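PDB 3OKG: restriction endonuclease S subunits from Thermoanaerobacter tengcongensis, which probably binds DNA as the specificity subunit of a type I restriction-modification system, joining M subunits to form the methyltransferase. Local coordinates for residues 247-252 with 277-282. Numbering follows the deposited sequence.
Sequences SSTYNF and CSAPQK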
loop_
_atom_site.group_PDB
_atom_site.type_symbol
_atom_site.label_atom_id
_atom_site.label_comp_id
_atom_site.label_asym_id
_atom_site.label_seq_id
_atom_site.Cartn_x
_atom_site.Cartn_y
_atom_site.Cartn_z
ATOM N N SER A 247 -23.881 21.875 29.363
ATOM C CA SER A 247 -23.085 20.775 29.867
ATOM C C SER A 247 -24.056 20.065 30.789
ATOM O O SER A 247 -25.059 20.640 31.212
ATOM C CB SER A 247 -21.777 21.286 30.470
ATOM O OG SER A 247 -20.702 20.412 30.173
ATOM N N SER A 248 -23.764 18.809 31.087
ATOM C CA SER A 248 -24.676 17.992 31.888
ATOM C C SER A 248 -25.974 17.501 31.224
ATOM O O SER A 248 -26.894 17.071 31.918
ATOM C CB SER A 248 -25.011 18.769 33.165
ATOM O OG SER A 248 -26.109 19.639 32.959
ATOM N N THR A 249 -26.053 17.555 29.894
ATOM C CA THR A 249 -27.228 17.046 29.189
ATOM C C THR A 249 -26.691 15.955 28.273
ATOM O O THR A 249 -27.461 15.271 27.596
ATOM C CB THR A 249 -28.009 18.059 28.325
ATOM O OG1 THR A 249 -27.150 18.585 27.310
ATOM C CG2 THR A 249 -28.521 19.202 29.183
ATOM N N TYR A 250 -25.370 15.803 28.266
ATOM C CA TYR A 250 -24.708 14.664 27.626
ATOM C C TYR A 250 -24.807 13.395 28.469
ATOM O O TYR A 250 -24.657 13.437 29.695
ATOM C CB TYR A 250 -23.237 14.960 27.382
ATOM C CG TYR A 250 -22.980 16.276 26.704
ATOM C CD1 TYR A 250 -23.584 16.587 25.488
ATOM C CD2 TYR A 250 -22.121 17.208 27.272
ATOM C CE1 TYR A 250 -23.343 17.806 24.862
ATOM C CE2 TYR A 250 -21.871 18.421 26.654
ATOM C CZ TYR A 250 -22.482 18.716 25.450
ATOM O OH TYR A 250 -22.229 19.929 24.845
ATOM N N ASN A 251 -25.036 12.273 27.792
ATOM C CA ASN A 251 -25.170 10.964 28.425
ATOM C C ASN A 251 -24.805 9.866 27.432
ATOM O O ASN A 251 -24.679 10.123 26.229
ATOM C CB ASN A 251 -26.611 10.744 28.856
ATOM C CG ASN A 251 -27.570 10.764 27.682
ATOM O OD1 ASN A 251 -28.052 11.829 27.278
ATOM N ND2 ASN A 251 -27.849 9.586 27.122
ATOM N N PHE A 252 -24.650 8.642 27.930
ATOM C CA PHE A 252 -24.445 7.484 27.064
ATOM C C PHE A 252 -25.576 6.499 27.234
ATOM O O PHE A 252 -25.405 5.304 26.987
ATOM C CB PHE A 252 -23.111 6.797 27.359
ATOM C CG PHE A 252 -21.924 7.681 27.127
ATOM C CD1 PHE A 252 -21.294 7.708 25.893
ATOM C CD2 PHE A 252 -21.451 8.499 28.134
ATOM C CE1 PHE A 252 -20.201 8.536 25.675
ATOM C CE2 PHE A 252 -20.359 9.329 27.925
ATOM C CZ PHE A 252 -19.731 9.347 26.692
ATOM N N CYS A 277 -27.258 13.798 23.666
ATOM C CA CYS A 277 -27.665 15.016 24.372
ATOM C C CYS A 277 -29.154 14.964 24.651
ATOM O O CYS A 277 -29.964 14.918 23.727
ATOM C CB CYS A 277 -27.321 16.276 23.576
ATOM S SG CYS A 277 -28.079 17.813 24.238
ATOM N N SER A 278 -29.517 14.958 25.932
ATOM C CA SER A 278 -30.910 14.821 26.337
ATOM C C SER A 278 -31.721 16.101 26.056
ATOM O O SER A 278 -32.933 16.143 26.281
ATOM C CB SER A 278 -30.980 14.489 27.832
ATOM O OG SER A 278 -30.351 15.523 28.573
ATOM N N ALA A 279 -31.049 17.143 25.569
ATOM C CA ALA A 279 -31.713 18.423 25.316
ATOM C C ALA A 279 -31.401 18.972 23.927
ATOM O O ALA A 279 -30.845 20.062 23.810
ATOM C CB ALA A 279 -31.326 19.452 26.385
ATOM N N PRO A 280 -31.773 18.224 22.878
ATOM C CA PRO A 280 -31.444 18.540 21.480
ATOM C C PRO A 280 -31.844 19.959 21.085
ATOM O O PRO A 280 -33.033 20.252 20.996
ATOM C CB PRO A 280 -32.301 17.547 20.689
ATOM C CG PRO A 280 -32.623 16.458 21.635
ATOM C CD PRO A 280 -32.679 17.070 22.989
ATOM N N GLN A 281 -30.860 20.808 20.824
ATOM C CA GLN A 281 -31.102 22.210 20.505
ATOM C C GLN A 281 -31.201 22.502 19.000
ATOM O O GLN A 281 -32.189 23.056 18.520
ATOM C CB GLN A 281 -29.935 23.041 21.042
ATOM C CG GLN A 281 -30.281 24.413 21.578
ATOM C CD GLN A 281 -29.246 24.902 22.582
ATOM O OE1 GLN A 281 -28.464 25.811 22.298
ATOM N NE2 GLN A 281 -29.225 24.283 23.759
ATOM N N LYS A 282 -30.163 22.124 18.269
ATOM C CA LYS A 282 -30.109 22.343 16.826
ATOM C C LYS A 282 -30.086 20.952 16.192
ATOM O O LYS A 282 -29.146 20.192 16.399
ATOM C CB LYS A 282 -28.873 23.144 16.422
ATOM C CG LYS A 282 -28.859 24.586 16.928
ATOM C CD LYS A 282 -30.054 25.379 16.402
ATOM C CE LYS A 282 -29.798 26.885 16.466
ATOM N NZ LYS A 282 -31.028 27.679 16.174
#
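Thr249 and the run Cys277 to Ala279 meet where a short edge strand pairs with its neighbour, and they illustrate how one carbonyl can gather several donors at the end of a short strand pair. Thr249 O takes the backbone N-H of Ser278 at 2.7 Å (O to N) in a nearly straight bond, the donor tilted 20° from the carbonyl plane. The hydroxyl of the same serine adds a second, longer bond to this oxygen, 3.1 Å from Ser278 OG to Thr249 O, lying in the carbonyl plane on a lone pair. Ser278 OG sits between its own backbone N and carbonyl carbon (chi1 59°), which places it near enough to the carbonyl of Thr249 for the same residue to give two donors. A CA-H...O contact from Cys277 CA joins them at the same acceptor.

The threonine side chain points toward the loop that follows strand 276-277. Its methyl CG2 packs on Ala279 CB at 4.0 Å, while OG1 comes within 3.3 Å of Cys277 SG and is hydrogen-bonded to Pro246 O. The sulfur, anti to its backbone N (chi1 169°), also accepts the N-H of Ala279, 3.3 Å from SG to N, which ties the chain down just after the strand. On the same sheet face the Tyr250 ring meets Cys277 CB obliquely, at 4.2 Å from CD1, and leans on Phe259. An alanine in place of Cys277 would probably leave the Ala279 N-H without its sulfur acceptor and open a gap beside Thr249 OG1.

Tyr250 and Cys277 form an antiparallel non-hydrogen-bonded pair, flanked by the Ser278 bond to Thr249 and a backbone bond between Asn251 and Trp276. This alternation is typical of antiparallel strand pairing, here between edge strand 250-251 and strand 276-277 of a mixed sheet in the second target recognition domain.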